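Local coordinates for serine acetyltransferase 1, putative (Entamoeba histolytica, PDB 7BW9), which probably catalyses the O-acetylation of serine, a step in cysteine biosynthesis, and is captured here with cysteine bound, at residues A[67-72]-A[91-96]. Residues are numbered along the deposited sequence; the frame is centred on the assembly and turned at random.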
loop_
_atom_site.group_PDB
_atom_site.type_symbol
_atom_site.label_atom_id
_atom_site.label_comp_id
_atom_site.label_asym_id
_atom_site.label_seq_id
_atom_site.Cartn_x
_atom_site.Cartn_y
_atom_site.Cartn_z
ATOM N N LEU A 67 16.149 -22.457 7.280
ATOM C CA LEU A 67 16.445 -21.186 6.624
ATOM C C LEU A 67 15.657 -20.043 7.258
ATOM O O LEU A 67 16.193 -18.949 7.470
ATOM C CB LEU A 67 16.148 -21.281 5.124
ATOM C CG LEU A 67 16.377 -20.015 4.292
ATOM C CD1 LEU A 67 17.788 -19.479 4.452
ATOM C CD2 LEU A 67 16.074 -20.267 2.814
ATOM N N LEU A 68 14.385 -20.275 7.578
ATOM C CA LEU A 68 13.596 -19.194 8.163
ATOM C C LEU A 68 14.177 -18.766 9.506
ATOM O O LEU A 68 14.508 -17.588 9.706
ATOM C CB LEU A 68 12.135 -19.610 8.306
ATOM C CG LEU A 68 11.247 -18.599 9.071
ATOM C CD1 LEU A 68 10.983 -17.297 8.271
ATOM C CD2 LEU A 68 9.941 -19.238 9.482
ATOM N N VAL A 69 14.339 -19.719 10.438
ATOM C CA VAL A 69 14.736 -19.340 11.796
ATOM C C VAL A 69 16.131 -18.758 11.782
ATOM O O VAL A 69 16.427 -17.805 12.517
ATOM C CB VAL A 69 14.625 -20.522 12.788
ATOM C CG1 VAL A 69 13.259 -21.167 12.694
ATOM C CG2 VAL A 69 15.737 -21.550 12.573
ATOM N N TYR A 70 16.995 -19.256 10.904
ATOM C CA TYR A 70 18.352 -18.751 10.917
ATOM C C TYR A 70 18.446 -17.366 10.286
ATOM O O TYR A 70 19.293 -16.560 10.692
ATOM C CB TYR A 70 19.268 -19.783 10.266
ATOM C CG TYR A 70 19.571 -20.948 11.221
ATOM C CD1 TYR A 70 19.896 -20.712 12.560
ATOM C CD2 TYR A 70 19.517 -22.269 10.794
ATOM C CE1 TYR A 70 20.175 -21.762 13.444
ATOM C CE2 TYR A 70 19.799 -23.334 11.669
ATOM C CZ TYR A 70 20.124 -23.074 12.992
ATOM O OH TYR A 70 20.399 -24.121 13.857
ATOM N N HIS A 71 17.563 -17.030 9.344
ATOM C CA HIS A 71 17.487 -15.629 8.946
ATOM C C HIS A 71 16.940 -14.773 10.088
ATOM O O HIS A 71 17.409 -13.649 10.311
ATOM C CB HIS A 71 16.636 -15.464 7.689
ATOM C CG HIS A 71 16.348 -14.034 7.347
ATOM N ND1 HIS A 71 17.112 -13.312 6.457
ATOM C CD2 HIS A 71 15.387 -13.186 7.794
ATOM C CE1 HIS A 71 16.637 -12.081 6.368
ATOM N NE2 HIS A 71 15.589 -11.979 7.168
ATOM N N ILE A 72 15.959 -15.289 10.832
ATOM C CA ILE A 72 15.434 -14.525 11.965
ATOM C C ILE A 72 16.513 -14.363 13.023
ATOM O O ILE A 72 16.718 -13.266 13.559
ATOM C CB ILE A 72 14.168 -15.189 12.544
ATOM C CG1 ILE A 72 13.013 -15.114 11.542
ATOM C CG2 ILE A 72 13.757 -14.530 13.873
ATOM C CD1 ILE A 72 11.830 -15.987 11.909
ATOM N N ALA A 91 11.308 -20.068 21.374
ATOM C CA ALA A 91 9.882 -19.857 21.602
ATOM C C ALA A 91 9.097 -19.980 20.304
ATOM O O ALA A 91 8.027 -20.598 20.280
ATOM C CB ALA A 91 9.645 -18.499 22.255
ATOM N N LEU A 92 9.641 -19.448 19.201
ATOM C CA LEU A 92 8.951 -19.523 17.915
ATOM C C LEU A 92 8.796 -20.967 17.446
ATOM O O LEU A 92 7.711 -21.382 17.023
ATOM C CB LEU A 92 9.704 -18.706 16.865
ATOM C CG LEU A 92 9.167 -18.828 15.430
ATOM C CD1 LEU A 92 7.665 -18.513 15.339
ATOM C CD2 LEU A 92 9.944 -17.920 14.491
ATOM N N LEU A 93 9.883 -21.742 17.487
ATOM C CA LEU A 93 9.818 -23.140 17.061
ATOM C C LEU A 93 8.805 -23.920 17.889
ATOM O O LEU A 93 7.960 -24.645 17.345
ATOM C CB LEU A 93 11.210 -23.784 17.155
ATOM C CG LEU A 93 12.112 -23.319 16.010
ATOM C CD1 LEU A 93 13.591 -23.614 16.244
ATOM C CD2 LEU A 93 11.648 -23.921 14.691
ATOM N N SER A 94 8.868 -23.774 19.215
ATOM C CA SER A 94 7.954 -24.501 20.086
ATOM C C SER A 94 6.497 -24.088 19.889
ATOM O O SER A 94 5.594 -24.877 20.190
ATOM C CB SER A 94 8.355 -24.294 21.544
ATOM O OG SER A 94 7.797 -23.087 22.035
ATOM N N GLN A 95 6.238 -22.883 19.390
ATOM C CA GLN A 95 4.872 -22.442 19.130
ATOM C C GLN A 95 4.439 -22.630 17.684
ATOM O O GLN A 95 3.323 -22.234 17.331
ATOM C CB GLN A 95 4.722 -20.973 19.505
ATOM C CG GLN A 95 5.157 -20.669 20.909
ATOM C CD GLN A 95 4.033 -20.208 21.762
ATOM O OE1 GLN A 95 3.695 -19.031 21.767
ATOM N NE2 GLN A 95 3.427 -21.134 22.494
ATOM N N PHE A 96 5.273 -23.241 16.840
ATOM C CA PHE A 96 5.036 -23.142 15.405
ATOM C C PHE A 96 3.767 -23.863 14.974
ATOM O O PHE A 96 3.037 -23.368 14.109
ATOM C CB PHE A 96 6.240 -23.656 14.617
ATOM C CG PHE A 96 6.565 -22.792 13.446
ATOM C CD1 PHE A 96 5.851 -22.921 12.266
ATOM C CD2 PHE A 96 7.536 -21.807 13.539
ATOM C CE1 PHE A 96 6.126 -22.101 11.182
ATOM C CE2 PHE A 96 7.821 -20.989 12.463
ATOM C CZ PHE A 96 7.110 -21.133 11.281
#
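Val69 and Leu93 bring the two backbones nearest, with 8.1 Å between their CA atoms, where helix 58-79 packs against the C-terminal part of helix 82-94 and the start of helix 96-113. No hydrogen bond crosses; three pairs of buried apolar side chains do the work. Leu68 sends CD2 to the edge of the Phe96 ring, near its plane, 3.9 Å from Phe96 CZ, so the methyl meets the rim and not a face. Next to it, Val69 CG1 lies 3.8 Å from Leu93 CD2 and 4.1 Å from Leu93 CG, the two side chains crossing at about a right angle. Leu93 does not aim its CB straight across; with CG anti to the carbonyl carbon (chi1 -75°), the branch still swings in to Val69. Ile72 and Leu92 also cross nearly square, Ile72 CD1 touching Leu92 CD2 at 3.7 Å. This pairing belongs to the all-helical part of the chain, apart from the left-handed beta-helix: helix 36-45 covers Leu68 and Phe96, helix 2-17 covers Val69 and Leu93, and helix 128-144 backs Ile72 and Leu92.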